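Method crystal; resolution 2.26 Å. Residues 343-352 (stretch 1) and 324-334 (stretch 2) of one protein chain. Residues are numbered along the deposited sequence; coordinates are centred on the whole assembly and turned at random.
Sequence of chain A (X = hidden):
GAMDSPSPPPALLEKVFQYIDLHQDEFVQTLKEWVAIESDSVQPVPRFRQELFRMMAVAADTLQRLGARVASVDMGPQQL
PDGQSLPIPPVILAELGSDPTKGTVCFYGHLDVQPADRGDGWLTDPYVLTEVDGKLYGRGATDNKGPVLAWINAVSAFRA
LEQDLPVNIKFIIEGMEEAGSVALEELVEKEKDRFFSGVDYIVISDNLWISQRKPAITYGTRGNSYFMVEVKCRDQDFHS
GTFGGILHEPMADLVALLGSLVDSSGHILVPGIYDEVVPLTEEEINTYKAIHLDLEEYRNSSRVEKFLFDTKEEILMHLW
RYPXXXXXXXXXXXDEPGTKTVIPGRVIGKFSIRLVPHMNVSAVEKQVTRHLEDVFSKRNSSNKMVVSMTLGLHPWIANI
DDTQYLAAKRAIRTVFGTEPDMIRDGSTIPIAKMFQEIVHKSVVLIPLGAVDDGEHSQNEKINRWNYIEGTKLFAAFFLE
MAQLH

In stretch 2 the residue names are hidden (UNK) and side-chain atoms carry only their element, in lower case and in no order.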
ATOM      1  N   ILE A 343      25.501 -15.762  20.525  1.00 30.12           N
ATOM      2  CA  ILE A 343      24.284 -16.573  20.506  1.00 30.03           C
ATOM      3  C   ILE A 343      23.154 -15.685  21.072  1.00 30.51           C
ATOM      4  O   ILE A 343      23.116 -15.448  22.266  1.00 29.96           O
ATOM      5  CB  ILE A 343      24.429 -17.815  21.420  1.00 30.36           C
ATOM      6  CG1 ILE A 343      25.504 -18.774  20.895  1.00 26.93           C
ATOM      7  CG2 ILE A 343      23.088 -18.526  21.620  1.00 28.45           C
ATOM      8  CD1 ILE A 343      26.025 -19.701  21.985  1.00 30.52           C
ATOM      9  N   PRO A 344      22.264 -15.164  20.204  1.00 31.15           N
ATOM     10  CA  PRO A 344      21.083 -14.382  20.631  1.00 31.43           C
ATOM     11  C   PRO A 344      20.235 -15.143  21.653  1.00 31.66           C
ATOM     12  O   PRO A 344      19.996 -16.326  21.467  1.00 31.52           O
ATOM     13  CB  PRO A 344      20.296 -14.199  19.324  1.00 31.03           C
ATOM     14  CG  PRO A 344      21.334 -14.287  18.252  1.00 31.03           C
ATOM     15  CD  PRO A 344      22.350 -15.270  18.728  1.00 31.34           C
ATOM     16  N   GLY A 345      19.805 -14.477  22.722  1.00 31.86           N
ATOM     17  CA  GLY A 345      18.992 -15.120  23.746  1.00 32.68           C
ATOM     18  C   GLY A 345      17.508 -15.161  23.387  1.00 33.63           C
ATOM     19  O   GLY A 345      16.794 -16.081  23.757  1.00 34.32           O
ATOM     20  N   ARG A 346      17.040 -14.172  22.640  1.00 34.33           N
ATOM     21  CA  ARG A 346      15.629 -14.063  22.318  1.00 34.79           C
ATOM     22  C   ARG A 346      15.502 -13.482  20.930  1.00 33.42           C
ATOM     23  O   ARG A 346      15.979 -12.371  20.654  1.00 33.08           O
ATOM     24  CB  ARG A 346      14.942 -13.114  23.324  1.00 35.05           C
ATOM     25  CG  ARG A 346      13.463 -13.354  23.510  1.00 36.47           C
ATOM     26  CD  ARG A 346      12.889 -12.330  24.514  1.00 38.38           C
ATOM     27  NE  ARG A 346      12.328 -11.197  23.789  1.00 45.85           N
ATOM     28  CZ  ARG A 346      11.127 -10.683  24.026  1.00 49.67           C
ATOM     29  NH1 ARG A 346      10.684  -9.656  23.287  1.00 48.96           N
ATOM     30  NH2 ARG A 346      10.375 -11.194  25.007  1.00 50.04           N
ATOM     31  N   VAL A 347      14.827 -14.224  20.066  1.00 32.36           N
ATOM     32  CA  VAL A 347      14.696 -13.850  18.665  1.00 31.25           C
ATOM     33  C   VAL A 347      13.240 -13.983  18.210  1.00 31.58           C
ATOM     34  O   VAL A 347      12.486 -14.815  18.747  1.00 31.72           O
ATOM     35  CB  VAL A 347      15.614 -14.741  17.781  1.00 31.45           C
ATOM     36  CG1 VAL A 347      17.064 -14.396  18.014  1.00 29.31           C
ATOM     37  CG2 VAL A 347      15.372 -16.228  18.099  1.00 28.19           C
ATOM     38  N   ILE A 348      12.846 -13.152  17.245  1.00 30.74           N
ATOM     39  CA  ILE A 348      11.485 -13.150  16.705  1.00 30.45           C
ATOM     40  C   ILE A 348      11.543 -13.227  15.175  1.00 30.37           C
ATOM     41  O   ILE A 348      12.029 -12.304  14.511  1.00 29.65           O
ATOM     42  CB  ILE A 348      10.654 -11.863  17.132  1.00 30.75           C
ATOM     43  CG1 ILE A 348      10.835 -11.532  18.623  1.00 30.45           C
ATOM     44  CG2 ILE A 348       9.134 -12.046  16.851  1.00 28.85           C
ATOM     45  CD1 ILE A 348      10.010 -10.354  19.096  1.00 29.91           C
ATOM     46  N   GLY A 349      11.044 -14.327  14.626  1.00 30.06           N
ATOM     47  CA  GLY A 349      10.925 -14.474  13.191  1.00 30.51           C
ATOM     48  C   GLY A 349       9.673 -13.758  12.714  1.00 31.57           C
ATOM     49  O   GLY A 349       8.661 -13.742  13.411  1.00 32.18           O
ATOM     50  N   LYS A 350       9.732 -13.180  11.513  1.00 32.43           N
ATOM     51  CA  LYS A 350       8.581 -12.491  10.908  1.00 31.71           C
ATOM     52  C   LYS A 350       8.286 -13.038   9.532  1.00 30.84           C
ATOM     53  O   LYS A 350       9.184 -13.181   8.685  1.00 31.16           O
ATOM     54  CB  LYS A 350       8.841 -10.988  10.796  1.00 31.62           C
ATOM     55  CG  LYS A 350       9.517 -10.346  12.007  1.00 33.76           C
ATOM     56  CD  LYS A 350       8.556  -9.829  13.049  1.00 32.82           C
ATOM     57  CE  LYS A 350       9.353  -9.342  14.260  1.00 34.60           C
ATOM     58  NZ  LYS A 350       9.578  -7.862  14.230  1.00 34.99           N
ATOM     59  N   PHE A 351       7.017 -13.337   9.299  1.00 30.10           N
ATOM     60  CA  PHE A 351       6.578 -13.820   8.010  1.00 29.51           C
ATOM     61  C   PHE A 351       5.078 -13.587   7.872  1.00 29.60           C
ATOM     62  O   PHE A 351       4.387 -13.367   8.856  1.00 29.32           O
ATOM     63  CB  PHE A 351       6.937 -15.317   7.814  1.00 28.73           C
ATOM     64  CG  PHE A 351       6.097 -16.281   8.651  1.00 27.69           C
ATOM     65  CD1 PHE A 351       4.921 -16.824   8.138  1.00 25.46           C
ATOM     66  CD2 PHE A 351       6.488 -16.630   9.934  1.00 27.20           C
ATOM     67  CE1 PHE A 351       4.155 -17.719   8.874  1.00 26.30           C
ATOM     68  CE2 PHE A 351       5.721 -17.529  10.693  1.00 28.62           C
ATOM     69  CZ  PHE A 351       4.559 -18.079  10.157  1.00 28.69           C
ATOM     70  N   SER A 352       4.589 -13.623   6.645  1.00 29.95           N
ATOM     71  CA  SER A 352       3.173 -13.403   6.416  1.00 30.54           C
ATOM     72  C   SER A 352       2.684 -14.264   5.270  1.00 30.14           C
ATOM     73  O   SER A 352       3.452 -14.687   4.419  1.00 30.22           O
ATOM     74  CB  SER A 352       2.865 -11.906   6.164  1.00 30.55           C
ATOM     75  OG  SER A 352       3.607 -11.392   5.069  1.00 30.97           O
ATOM     76  N   UNK A 324       0.387 -16.814  -0.780  1.00 29.58           N
ATOM     77  CA  UNK A 324       1.824 -16.792  -0.894  1.00 29.56           C
ATOM     78  C   UNK A 324       2.405 -16.586   0.500  1.00 29.77           C
ATOM     79  O   UNK A 324       1.750 -15.976   1.367  1.00 30.69           O
ATOM     80  c   UNK A 324       2.269 -15.676  -1.851  1.00 29.65           C
ATOM     81  o   UNK A 324       2.106 -14.397  -1.262  1.00 29.73           O
ATOM     82  N   UNK A 325       3.609 -17.100   0.727  1.00 29.11           N
ATOM     83  CA  UNK A 325       4.267 -16.956   2.016  1.00 28.75           C
ATOM     84  C   UNK A 325       5.642 -16.306   1.848  1.00 29.34           C
ATOM     85  O   UNK A 325       6.446 -16.764   1.030  1.00 29.47           O
ATOM     86  c   UNK A 325       4.348 -18.308   2.739  1.00 27.91           C
ATOM     87  c   UNK A 325       4.851 -18.295   4.199  1.00 27.69           C
ATOM     88  c   UNK A 325       6.393 -18.161   4.326  1.00 26.12           C
ATOM     89  c   UNK A 325       4.377 -19.530   4.890  1.00 24.77           C
ATOM     90  N   UNK A 326       5.888 -15.229   2.602  1.00 29.25           N
ATOM     91  CA  UNK A 326       7.170 -14.524   2.584  1.00 30.54           C
ATOM     92  C   UNK A 326       7.776 -14.389   3.973  1.00 30.72           C
ATOM     93  O   UNK A 326       7.101 -13.969   4.906  1.00 31.06           O
ATOM     94  c   UNK A 326       7.005 -13.122   1.980  1.00 30.50           C
ATOM     95  o   UNK A 326       6.592 -13.220   0.644  1.00 30.06           O
ATOM     96  N   UNK A 327       9.052 -14.737   4.097  1.00 31.43           N
ATOM     97  CA  UNK A 327       9.774 -14.538   5.339  1.00 30.66           C
ATOM     98  C   UNK A 327      10.478 -13.200   5.222  1.00 30.41           C
ATOM     99  O   UNK A 327      11.220 -12.962   4.271  1.00 31.04           O
ATOM    100  c   UNK A 327      10.887 -18.219   5.258  1.00 32.30           C
ATOM    101  c   UNK A 327      10.778 -15.698   5.644  1.00 31.43           C
ATOM    102  c   UNK A 327      10.043 -17.038   5.778  1.00 29.97           C
ATOM    103  c   UNK A 327      11.590 -15.402   6.911  1.00 29.91           C
ATOM    104  N   UNK A 328      10.195 -12.328   6.182  1.00 30.20           N
ATOM    105  CA  UNK A 328      10.628 -10.942   6.160  1.00 29.69           C
ATOM    106  C   UNK A 328      11.955 -10.731   6.876  1.00 29.02           C
ATOM    107  O   UNK A 328      12.773  -9.956   6.429  1.00 30.03           O
ATOM    108  c   UNK A 328       6.677 -10.350   4.543  1.00 29.35           C
ATOM    109  c   UNK A 328       9.530 -10.033   6.781  1.00 29.45           C
ATOM    110  c   UNK A 328       6.974 -10.524   6.706  1.00 28.39           C
ATOM    111  n   UNK A 328       6.062 -10.588   5.684  1.00 26.64           N
ATOM    112  n   UNK A 328       7.956 -10.134   4.799  1.00 31.91           N
ATOM    113  c   UNK A 328       8.172 -10.219   6.159  1.00 30.11           C
ATOM    114  N   UNK A 329      12.158 -11.397   8.005  1.00 28.72           N
ATOM    115  CA  UNK A 329      13.334 -11.154   8.797  1.00 28.29           C
ATOM    116  C   UNK A 329      13.282 -11.762  10.169  1.00 28.83           C
ATOM    117  O   UNK A 329      12.335 -12.459  10.527  1.00 29.06           O
ATOM    118  N   UNK A 330      14.332 -11.484  10.936  1.00 29.44           N
ATOM    119  CA  UNK A 330      14.463 -11.908  12.308  1.00 28.82           C
ATOM    120  C   UNK A 330      14.819 -10.677  13.146  1.00 29.50           C
ATOM    121  O   UNK A 330      15.705  -9.901  12.767  1.00 29.10           O
ATOM    122  c   UNK A 330      15.848 -13.300  13.933  1.00 27.38           C
ATOM    123  c   UNK A 330      15.571 -12.984  12.443  1.00 29.23           C
ATOM    124  c   UNK A 330      16.243 -15.366  11.580  1.00 28.84           C
ATOM    125  c   UNK A 330      15.202 -14.234  11.621  1.00 29.18           C
ATOM    126  N   UNK A 331      14.154 -10.512  14.294  1.00 29.73           N
ATOM    127  CA  UNK A 331      14.494  -9.441  15.250  1.00 30.42           C
ATOM    128  C   UNK A 331      15.217 -10.074  16.473  1.00 29.91           C
ATOM    129  O   UNK A 331      14.871 -11.170  16.874  1.00 29.45           O
ATOM    130  o   UNK A 331      12.117  -6.371  18.349  1.00 38.47           O
ATOM    131  c   UNK A 331      12.085  -7.019  17.268  1.00 33.40           C
ATOM    132  c   UNK A 331      13.215  -8.705  15.671  1.00 29.40           C
ATOM    133  c   UNK A 331      13.412  -7.531  16.694  1.00 31.63           C
ATOM    134  o   UNK A 331      11.009  -7.264  16.652  1.00 36.14           O
ATOM    135  N   UNK A 332      16.245  -9.406  16.997  1.00 30.22           N
ATOM    136  CA  UNK A 332      16.920  -9.789  18.252  1.00 29.60           C
ATOM    137  C   UNK A 332      18.253 -10.482  18.109  1.00 29.92           C
ATOM    138  O   UNK A 332      18.886 -10.820  19.115  1.00 30.71           O
ATOM    139  N   UNK A 333      18.667 -10.718  16.866  1.00 29.03           N
ATOM    140  CA  UNK A 333      19.947 -11.340  16.522  1.00 29.08           C
ATOM    141  C   UNK A 333      20.967 -10.326  15.986  1.00 29.02           C
ATOM    142  O   UNK A 333      20.745  -9.118  16.045  1.00 28.92           O
ATOM    143  c   UNK A 333      19.740 -12.511  15.480  1.00 28.01           C
ATOM    144  N   UNK A 334      22.094 -10.816  15.478  1.00 29.44           N
ATOM    145  CA  UNK A 334      23.122  -9.935  14.943  1.00 30.85           C
ATOM    146  C   UNK A 334      22.854  -9.593  13.475  1.00 31.50           C
ATOM    147  O   UNK A 334      23.038 -10.440  12.605  1.00 32.02           O
ATOM    148  c   UNK A 334      26.389 -10.178  13.441  1.00 32.59           C
ATOM    149  c   UNK A 334      25.798  -8.395  14.922  1.00 30.95           C
ATOM    150  c   UNK A 334      27.342  -9.375  12.872  1.00 31.51           C
ATOM    151  c   UNK A 334      27.546  -8.099  13.324  1.00 31.61           C
ATOM    152  c   UNK A 334      25.593  -9.694  14.470  1.00 32.43           C
ATOM    153  c   UNK A 334      24.519 -10.550  15.078  1.00 30.47           C
ATOM    154  c   UNK A 334      26.768  -7.597  14.362  1.00 32.11           C
TER
HETATM  155  O   HOH W   1      18.647 -11.564  21.697  1.00 25.09           O

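Position 324 carries one carbon and then one oxygen, well short of stretch 1: serine. Ser 324 lies at the margin, where the contact asks little of a side chain. At position 325 four carbons fork at the second, and the forked carbon lies 4.2 Å from Phe 351 CD1. This is leucine, and Leu 325 supplies apolar cover for that ring.

Position 326 again has one carbon and one oxygen, neither close to stretch 1. Ser 326 pairs through its backbone: Ser 326 N donates to Ser 352 O and Ser 352 N to Ser 326 O (both 3.1 Å). Its small hydroxyl side chain is exposed.

Position 327 has four carbons forked at the first, one arm two carbons long; that arm's first carbon meets Phe 351 CB at 4.1 Å. It is isoleucine, and a beta-branched residue fits an extended strand well.

Position 328 shows one carbon and a five-membered ring of three carbons and two nitrogens, one nitrogen 2.7 Å from Ser 352 OG. Hence histidine: NE2 of His 328, at the ring edge, shares with that hydroxyl a hydrogen bond either could donate. His 328 N donates to Lys 350 O (2.8 Å).

Position 329 has no side-chain atoms and is glycine, which adopts its phi/psi of 168/-177 easily, as other residues rarely do. Gly 329 O accepts from Lys 350 N (2.9 Å). Between Lys 350 and Phe 351 the register slips by one, a beta bulge that leaves His 328 as the extra residue, its CA-to-CB bond toward stretch 1.

Position 330 repeats the four carbons forked at the first; its shorter arm lies 4.1 Å from Val 347 CB. Ile 330 suits this packing with its branched apolar chain, on the same face as Ile 327.

Position 331 has three carbons, the third bearing two oxygens, one of them 2.9 Å from Lys 350 NZ: glutamate. The carboxylate of Glu 331 offers the opposite charge, making a salt bridge through OE1. Glu 331 N donates to Ile 348 O (2.8 Å), and Ile 348 N to Glu 331 O (2.9 Å).

Position 332 lacks a side chain. Glycine is required, since a CB would lie 2.3 Å from Arg 346 O and jam against the preceding carbonyl. A water joins Gly 332 O (2.7 Å) to Arg 346 N (3.2 Å).

Position 333 bears a single carbon, 3.7 Å from Pro 344 CG: alanine, small and apolar. Position 334, one carbon and a six-carbon ring leading away, is phenylalanine, on which this contact makes little demand.

Antiparallel backbone hydrogen bonds thus hold the strands together, reinforced by apolar packing around Phe 351 and Val 347 and polar links from Lys 350 and Ser 352.

Stretch 2 324-334: SLSIHGIEGAF
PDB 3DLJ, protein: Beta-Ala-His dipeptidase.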